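Local coordinates for uncharacterized protein (Bordetella bronchiseptica RB50, PDB 3BE3), which is of unknown function but belongs to the DUF1653 family of the SH3 clan, at residues B[53-56]-B[57-61]. Residues are numbered along the deposited sequence; the frame is centred on the assembly and turned at random.
Sequences RLLR and IWNET. With SO4 (sulfate ion), chain D.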
loop_
_atom_site.group_PDB
_atom_site.type_symbol
_atom_site.label_atom_id
_atom_site.label_comp_id
_atom_site.label_asym_id
_atom_site.label_seq_id
_atom_site.Cartn_x
_atom_site.Cartn_y
_atom_site.Cartn_z
ATOM N N ARG B 53 -2.892 -3.170 -5.494
ATOM C CA ARG B 53 -3.848 -3.596 -6.511
ATOM C C ARG B 53 -5.240 -3.682 -5.905
ATOM O O ARG B 53 -5.401 -4.155 -4.781
ATOM C CB ARG B 53 -3.444 -4.957 -7.076
ATOM C CG ARG B 53 -4.201 -5.344 -8.329
ATOM C CD ARG B 53 -3.502 -6.479 -9.063
ATOM N NE ARG B 53 -4.055 -6.679 -10.398
ATOM C CZ ARG B 53 -3.547 -7.517 -11.297
ATOM N NH1 ARG B 53 -2.472 -8.235 -10.999
ATOM N NH2 ARG B 53 -4.116 -7.630 -12.486
ATOM N N LEU B 54 -6.240 -3.229 -6.657
ATOM C CA LEU B 54 -7.618 -3.262 -6.184
ATOM C C LEU B 54 -7.968 -4.652 -5.661
ATOM O O LEU B 54 -7.643 -5.667 -6.278
ATOM C CB LEU B 54 -8.580 -2.873 -7.320
ATOM C CG LEU B 54 -8.458 -1.439 -7.848
ATOM C CD1 LEU B 54 -9.267 -1.281 -9.125
ATOM C CD2 LEU B 54 -8.933 -0.460 -6.775
ATOM N N LEU B 55 -8.629 -4.694 -4.512
ATOM C CA LEU B 55 -9.020 -5.959 -3.912
ATOM C C LEU B 55 -9.920 -6.774 -4.844
ATOM O O LEU B 55 -9.758 -7.988 -4.982
ATOM C CB LEU B 55 -9.743 -5.694 -2.587
ATOM C CG LEU B 55 -10.295 -6.901 -1.825
ATOM C CD1 LEU B 55 -9.158 -7.787 -1.376
ATOM C CD2 LEU B 55 -11.067 -6.434 -0.630
ATOM N N ARG B 56 -10.871 -6.103 -5.486
ATOM C CA ARG B 56 -11.790 -6.801 -6.373
ATOM C C ARG B 56 -11.107 -7.396 -7.606
ATOM O O ARG B 56 -11.589 -8.379 -8.159
ATOM C CB ARG B 56 -12.949 -5.880 -6.779
ATOM C CG ARG B 56 -12.560 -4.632 -7.534
ATOM C CD ARG B 56 -13.821 -3.847 -7.891
ATOM N NE ARG B 56 -13.553 -2.773 -8.845
ATOM C CZ ARG B 56 -13.217 -1.528 -8.513
ATOM N NH1 ARG B 56 -13.107 -1.180 -7.233
ATOM N NH2 ARG B 56 -12.986 -0.635 -9.469
ATOM N N ILE B 57 -9.988 -6.816 -8.030
ATOM C CA ILE B 57 -9.259 -7.361 -9.174
ATOM C C ILE B 57 -8.396 -8.524 -8.668
ATOM O O ILE B 57 -8.294 -9.569 -9.312
ATOM C CB ILE B 57 -8.342 -6.305 -9.839
ATOM C CG1 ILE B 57 -9.176 -5.120 -10.345
ATOM C CG2 ILE B 57 -7.569 -6.945 -10.980
ATOM C CD1 ILE B 57 -10.237 -5.483 -11.363
ATOM N N TRP B 58 -7.778 -8.326 -7.506
ATOM C CA TRP B 58 -6.937 -9.345 -6.867
ATOM C C TRP B 58 -7.750 -10.623 -6.672
ATOM O O TRP B 58 -7.245 -11.728 -6.880
ATOM C CB TRP B 58 -6.438 -8.826 -5.506
ATOM C CG TRP B 58 -5.650 -9.801 -4.637
ATOM C CD1 TRP B 58 -6.152 -10.820 -3.889
ATOM C CD2 TRP B 58 -4.230 -9.786 -4.381
ATOM N NE1 TRP B 58 -5.144 -11.431 -3.173
ATOM C CE2 TRP B 58 -3.959 -10.809 -3.455
ATOM C CE3 TRP B 58 -3.173 -8.991 -4.829
ATOM C CZ2 TRP B 58 -2.663 -11.071 -2.989
ATOM C CZ3 TRP B 58 -1.887 -9.255 -4.360
ATOM C CH2 TRP B 58 -1.649 -10.275 -3.448
ATOM N N ASN B 59 -9.011 -10.447 -6.278
ATOM C CA ASN B 59 -9.927 -11.559 -6.032
ATOM C C ASN B 59 -10.564 -12.186 -7.271
ATOM O O ASN B 59 -11.300 -13.165 -7.155
ATOM C CB ASN B 59 -11.045 -11.116 -5.083
ATOM C CG ASN B 59 -10.626 -11.158 -3.636
ATOM O OD1 ASN B 59 -9.822 -12.001 -3.249
ATOM N ND2 ASN B 59 -11.182 -10.268 -2.823
ATOM N N GLU B 60 -10.297 -11.643 -8.451
ATOM C CA GLU B 60 -10.893 -12.207 -9.653
ATOM C C GLU B 60 -10.321 -13.565 -10.017
ATOM O O GLU B 60 -9.187 -13.902 -9.674
ATOM C CB GLU B 60 -10.715 -11.262 -10.847
ATOM C CG GLU B 60 -11.488 -9.967 -10.742
ATOM C CD GLU B 60 -11.357 -9.115 -11.988
ATOM O OE1 GLU B 60 -10.252 -9.073 -12.560
ATOM O OE2 GLU B 60 -12.352 -8.479 -12.390
ATOM N N THR B 61 -11.131 -14.351 -10.714
ATOM C CA THR B 61 -10.717 -15.665 -11.173
ATOM C C THR B 61 -10.261 -15.480 -12.614
ATOM O O THR B 61 -10.751 -14.599 -13.318
ATOM C CB THR B 61 -11.885 -16.681 -11.110
ATOM O OG1 THR B 61 -12.213 -16.944 -9.739
ATOM C CG2 THR B 61 -11.508 -17.992 -11.793
HETATM S S SO4 D . -2.175 -10.231 -14.180
HETATM O O1 SO4 D . -2.604 -10.590 -12.812
HETATM O O2 SO4 D . -3.123 -10.819 -15.146
HETATM O O3 SO4 D . -2.174 -8.769 -14.330
HETATM O O4 SO4 D . -0.823 -10.756 -14.427
#
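The carbonyl oxygen of Leu54 is gripped by two amides of the single short helix 55-58: Trp58 N meets Leu54 O at 2.9 Å in a nearly straight bond, while Ile57 N reaches Leu54 O at 3.1 Å in a weak, bent one. One residue further along, Asn59 N binds Leu55 O (2.9 Å), and Glu60 N closes the turn on Ile57 O. This is a compact example of a strand running directly into a helical turn, with Leu54 at the N-cap, its main-chain oxygen accepting the first bonds of the turn. Ile57 lies over that junction with its two branches divided between neighbours. CG1 packs on Leu54 CB at 3.8 Å, whereas CG2, set anti to its own backbone N, comes against Arg53 NE at 3.6 Å, the two side chains crossing at about a right angle. With CG anti to the backbone N (chi1 -168°) and the chain extended to NE, Arg53 carries its guanidinium edge-on to a sulfate ion whose sulfur lies in the guanidinium plane. NH1 bonds sulfate O1 at 3.0 Å and NH2 bonds O3 at 2.9 Å, with two weaker crossed bonds between the same atoms. His15, Tyr16 and Arg71 complete the anion site. Arg71 also joins Glu60 through a salt bridge, tying the end of the turn to strand 67-76. On the outer side Leu54 CD1 lies above one face of the Arg56 guanidinium, offset toward its rim, and the salt bridge of Arg56 is to Glu34; the indole of Trp58 turns inward among Tyr13, Tyr39 and Phe72. The sulfate is probably from the crystallisation liquor, yet its bidentate grip by Arg53, with Arg71, His15 and Tyr16 around it, is consistent with a surface suited to an anionic group such as a phosphate or carboxylate.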